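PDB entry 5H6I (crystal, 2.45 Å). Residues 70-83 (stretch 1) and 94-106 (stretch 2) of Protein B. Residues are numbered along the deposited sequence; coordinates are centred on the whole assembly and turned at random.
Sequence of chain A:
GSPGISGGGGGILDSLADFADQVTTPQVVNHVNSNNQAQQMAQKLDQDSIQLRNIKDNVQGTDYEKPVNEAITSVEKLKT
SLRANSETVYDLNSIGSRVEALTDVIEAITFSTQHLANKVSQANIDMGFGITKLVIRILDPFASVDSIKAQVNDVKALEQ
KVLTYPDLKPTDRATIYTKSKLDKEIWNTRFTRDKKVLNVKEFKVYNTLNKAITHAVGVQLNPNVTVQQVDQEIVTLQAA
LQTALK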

# COMPACT_ATOMS: atom_id res chain seq x y z
N GLU A 70 -7.01 4.39 8.83
CA GLU A 70 -7.40 5.71 9.31
C GLU A 70 -7.68 6.66 8.16
O GLU A 70 -8.51 7.56 8.29
CB GLU A 70 -6.31 6.27 10.22
CG GLU A 70 -6.16 5.54 11.54
CD GLU A 70 -7.25 5.90 12.53
OE1 GLU A 70 -8.32 5.25 12.50
OE2 GLU A 70 -7.03 6.83 13.33
N ALA A 71 -7.00 6.47 7.02
CA ALA A 71 -7.26 7.32 5.86
C ALA A 71 -8.62 7.00 5.24
O ALA A 71 -9.34 7.91 4.82
CB ALA A 71 -6.15 7.15 4.83
N ILE A 72 -8.97 5.72 5.17
CA ILE A 72 -10.29 5.34 4.65
C ILE A 72 -11.39 5.89 5.55
O ILE A 72 -12.41 6.38 5.07
CB ILE A 72 -10.38 3.81 4.51
CG1 ILE A 72 -9.43 3.31 3.42
CG2 ILE A 72 -11.81 3.38 4.20
CD1 ILE A 72 -9.29 1.81 3.37
N THR A 73 -11.19 5.82 6.87
CA THR A 73 -12.14 6.43 7.79
C THR A 73 -12.21 7.94 7.60
O THR A 73 -13.29 8.53 7.67
CB THR A 73 -11.76 6.09 9.23
OG1 THR A 73 -11.83 4.67 9.42
CG2 THR A 73 -12.71 6.76 10.22
N SER A 74 -11.07 8.57 7.33
CA SER A 74 -11.06 10.01 7.09
C SER A 74 -11.84 10.36 5.83
O SER A 74 -12.47 11.42 5.77
CB SER A 74 -9.62 10.52 6.99
OG SER A 74 -9.05 10.22 5.73
N VAL A 75 -11.81 9.49 4.82
CA VAL A 75 -12.56 9.75 3.59
C VAL A 75 -14.05 9.77 3.88
O VAL A 75 -14.80 10.59 3.34
CB VAL A 75 -12.21 8.70 2.52
CG1 VAL A 75 -13.16 8.80 1.34
CG2 VAL A 75 -10.77 8.86 2.07
N GLU A 76 -14.51 8.88 4.76
CA GLU A 76 -15.94 8.79 5.06
C GLU A 76 -16.42 9.93 5.95
O GLU A 76 -17.56 10.39 5.78
CB GLU A 76 -16.25 7.44 5.71
CG GLU A 76 -17.47 6.74 5.13
CD GLU A 76 -17.46 6.70 3.62
OE1 GLU A 76 -18.47 7.09 3.00
OE2 GLU A 76 -16.43 6.28 3.04
N LYS A 77 -15.59 10.39 6.88
CA LYS A 77 -16.01 11.49 7.75
C LYS A 77 -16.00 12.82 7.00
O LYS A 77 -16.75 13.74 7.36
CB LYS A 77 -15.12 11.55 8.99
CG LYS A 77 -14.14 12.71 9.02
CD LYS A 77 -13.42 12.78 10.36
CE LYS A 77 -14.35 13.21 11.48
NZ LYS A 77 -13.63 13.31 12.78
N LEU A 78 -15.16 12.95 5.97
CA LEU A 78 -15.21 14.15 5.14
C LEU A 78 -16.42 14.14 4.22
O LEU A 78 -17.05 15.18 4.00
CB LEU A 78 -13.92 14.28 4.33
CG LEU A 78 -12.62 14.54 5.10
CD1 LEU A 78 -11.41 14.14 4.28
CD2 LEU A 78 -12.52 16.00 5.52
N LYS A 79 -16.77 12.97 3.68
CA LYS A 79 -17.96 12.85 2.85
C LYS A 79 -19.22 13.15 3.66
O LYS A 79 -20.11 13.87 3.20
CB LYS A 79 -18.04 11.45 2.25
CG LYS A 79 -17.32 11.29 0.92
CD LYS A 79 -17.77 10.03 0.20
CE LYS A 79 -16.62 9.07 -0.02
NZ LYS A 79 -17.09 7.73 -0.49
N THR A 80 -19.30 12.60 4.87
CA THR A 80 -20.45 12.87 5.73
C THR A 80 -20.54 14.34 6.09
O THR A 80 -21.64 14.91 6.18
CB THR A 80 -20.38 12.00 6.99
OG1 THR A 80 -20.21 10.63 6.61
CG2 THR A 80 -21.65 12.14 7.81
N SER A 81 -19.39 14.99 6.30
CA SER A 81 -19.40 16.42 6.60
C SER A 81 -19.83 17.24 5.39
O SER A 81 -20.60 18.20 5.53
CB SER A 81 -18.02 16.86 7.09
OG SER A 81 -18.04 18.22 7.50
N LEU A 82 -19.34 16.88 4.20
CA LEU A 82 -19.76 17.57 2.99
C LEU A 82 -21.25 17.36 2.72
O LEU A 82 -21.96 18.29 2.34
CB LEU A 82 -18.93 17.09 1.80
CG LEU A 82 -17.55 17.71 1.60
CD1 LEU A 82 -16.91 17.18 0.33
CD2 LEU A 82 -17.64 19.23 1.56
N ARG A 83 -21.72 16.13 2.91
CA ARG A 83 -23.12 15.82 2.63
C ARG A 83 -24.05 16.43 3.68
O ARG A 83 -25.19 16.79 3.36
CB ARG A 83 -23.31 14.30 2.56
CG ARG A 83 -24.70 13.85 2.16
CD ARG A 83 -25.42 13.23 3.34
NE ARG A 83 -26.87 13.25 3.17
CZ ARG A 83 -27.70 12.34 3.67
NH1 ARG A 83 -27.21 11.34 4.39
NH2 ARG A 83 -29.00 12.44 3.47
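Stretch 2 94-106: SIGSRVEALTDVI

Leu 78 is the centre of the contact. Its side chain sits as a knob in a hole formed by Ile 95, Arg 98, Val 99 and Leu 102. Leu 78 CD2 lies 3.6 Å from Ile 95 CD1, and Leu 78 CD1 lies 3.7 Å from Leu 102 CD1. Leu 102 returns the arrangement, fitting among Ala 71, Ser 74, Val 75 and Leu 78. Leu 102 CD1 is 3.7 Å from Val 75 CG2.

Both stretches are helical throughout, and both helices extend beyond them. They run roughly antiparallel, with a signed crossing angle of -155° and a closest axial approach of 10.9 Å. The N-terminal part of stretch 2 therefore faces the C-terminal part of stretch 1. Leu 78 CA and Ile 95 CA are 7.3 Å apart; Ala 71 CA and Leu 102 CA, 7.4 Å.

Farther out, Leu 82 CD2 reaches Ile 95 CG1 at 3.7 Å. Toward the other end, Ala 71 CB meets Val 105 CG1 at 4.2 Å.

No hydrogen bond joins the helices. Arg 98 CB and Arg 98 CD each lie 3.8 Å from Leu 78 CD2, while the end of the Arg 98 side chain leads away. Ser 74 OG donates to Ala 71 O at a very short 2.5 Å, and Ser 81 OG lies 4.1 Å from Ile 95 CD1.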

# COMPACT_ATOMS: atom_id res chain seq x y z
N SER A 94 -11.12 24.73 4.81
CA SER A 94 -10.59 23.66 5.65
C SER A 94 -10.94 22.29 5.10
O SER A 94 -10.12 21.36 5.15
CB SER A 94 -11.10 23.81 7.08
OG SER A 94 -12.34 23.14 7.25
N ILE A 95 -12.15 22.13 4.56
CA ILE A 95 -12.56 20.84 4.02
C ILE A 95 -11.74 20.50 2.78
O ILE A 95 -11.53 19.31 2.48
CB ILE A 95 -14.07 20.84 3.71
CG1 ILE A 95 -14.64 19.43 3.80
CG2 ILE A 95 -14.36 21.45 2.35
CD1 ILE A 95 -14.70 18.88 5.20
N GLY A 96 -11.24 21.50 2.07
CA GLY A 96 -10.46 21.26 0.86
C GLY A 96 -9.02 20.90 1.16
O GLY A 96 -8.44 20.05 0.49
N SER A 97 -8.44 21.54 2.18
CA SER A 97 -7.08 21.22 2.57
C SER A 97 -6.97 19.80 3.11
O SER A 97 -5.91 19.17 2.99
CB SER A 97 -6.58 22.22 3.61
OG SER A 97 -6.81 23.55 3.18
N ARG A 98 -8.04 19.27 3.70
CA ARG A 98 -8.03 17.89 4.17
C ARG A 98 -8.17 16.92 3.00
O ARG A 98 -7.56 15.84 3.01
CB ARG A 98 -9.15 17.68 5.19
CG ARG A 98 -9.06 18.61 6.38
CD ARG A 98 -10.27 18.48 7.29
NE ARG A 98 -10.23 19.45 8.39
CZ ARG A 98 -9.55 19.27 9.51
NH1 ARG A 98 -8.85 18.16 9.70
NH2 ARG A 98 -9.56 20.20 10.46
N VAL A 99 -8.97 17.27 2.00
CA VAL A 99 -9.12 16.41 0.82
C VAL A 99 -7.82 16.37 0.03
O VAL A 99 -7.41 15.31 -0.45
CB VAL A 99 -10.30 16.89 -0.04
CG1 VAL A 99 -10.27 16.23 -1.41
CG2 VAL A 99 -11.62 16.61 0.67
N GLU A 100 -7.15 17.52 -0.11
CA GLU A 100 -5.89 17.56 -0.84
C GLU A 100 -4.81 16.76 -0.13
O GLU A 100 -4.01 16.07 -0.78
CB GLU A 100 -5.44 19.00 -1.04
CG GLU A 100 -6.32 19.81 -1.98
CD GLU A 100 -6.10 21.30 -1.83
OE1 GLU A 100 -5.52 21.72 -0.81
OE2 GLU A 100 -6.51 22.06 -2.74
N ALA A 101 -4.77 16.83 1.20
CA ALA A 101 -3.77 16.09 1.96
C ALA A 101 -3.95 14.59 1.85
O ALA A 101 -3.01 13.84 2.13
CB ALA A 101 -3.79 16.52 3.43
N LEU A 102 -5.14 14.12 1.46
CA LEU A 102 -5.33 12.70 1.23
C LEU A 102 -4.59 12.23 -0.01
O LEU A 102 -4.15 11.07 -0.07
CB LEU A 102 -6.82 12.38 1.11
CG LEU A 102 -7.57 12.24 2.44
CD1 LEU A 102 -9.07 12.12 2.20
CD2 LEU A 102 -7.05 11.04 3.22
N THR A 103 -4.44 13.10 -1.01
CA THR A 103 -3.61 12.76 -2.16
C THR A 103 -2.15 12.63 -1.76
O THR A 103 -1.43 11.76 -2.27
CB THR A 103 -3.78 13.81 -3.26
OG1 THR A 103 -5.16 13.85 -3.68
CG2 THR A 103 -2.91 13.47 -4.47
N ASP A 104 -1.69 13.49 -0.85
CA ASP A 104 -0.33 13.35 -0.33
C ASP A 104 -0.18 12.09 0.51
O ASP A 104 0.91 11.50 0.54
CB ASP A 104 0.04 14.59 0.50
CG ASP A 104 0.10 15.85 -0.34
OD1 ASP A 104 1.03 15.97 -1.17
OD2 ASP A 104 -0.78 16.72 -0.17
N VAL A 105 -1.24 11.66 1.19
CA VAL A 105 -1.21 10.39 1.90
C VAL A 105 -1.03 9.24 0.92
O VAL A 105 -0.16 8.38 1.08
CB VAL A 105 -2.49 10.21 2.74
CG1 VAL A 105 -2.67 8.75 3.14
CG2 VAL A 105 -2.45 11.10 3.97
N ILE A 106 -1.86 9.22 -0.13
CA ILE A 106 -1.77 8.16 -1.13
C ILE A 106 -0.42 8.20 -1.84
O ILE A 106 0.20 7.15 -2.07
CB ILE A 106 -2.93 8.28 -2.14
CG1 ILE A 106 -4.27 8.16 -1.41
CG2 ILE A 106 -2.81 7.22 -3.22
CD1 ILE A 106 -5.47 8.51 -2.27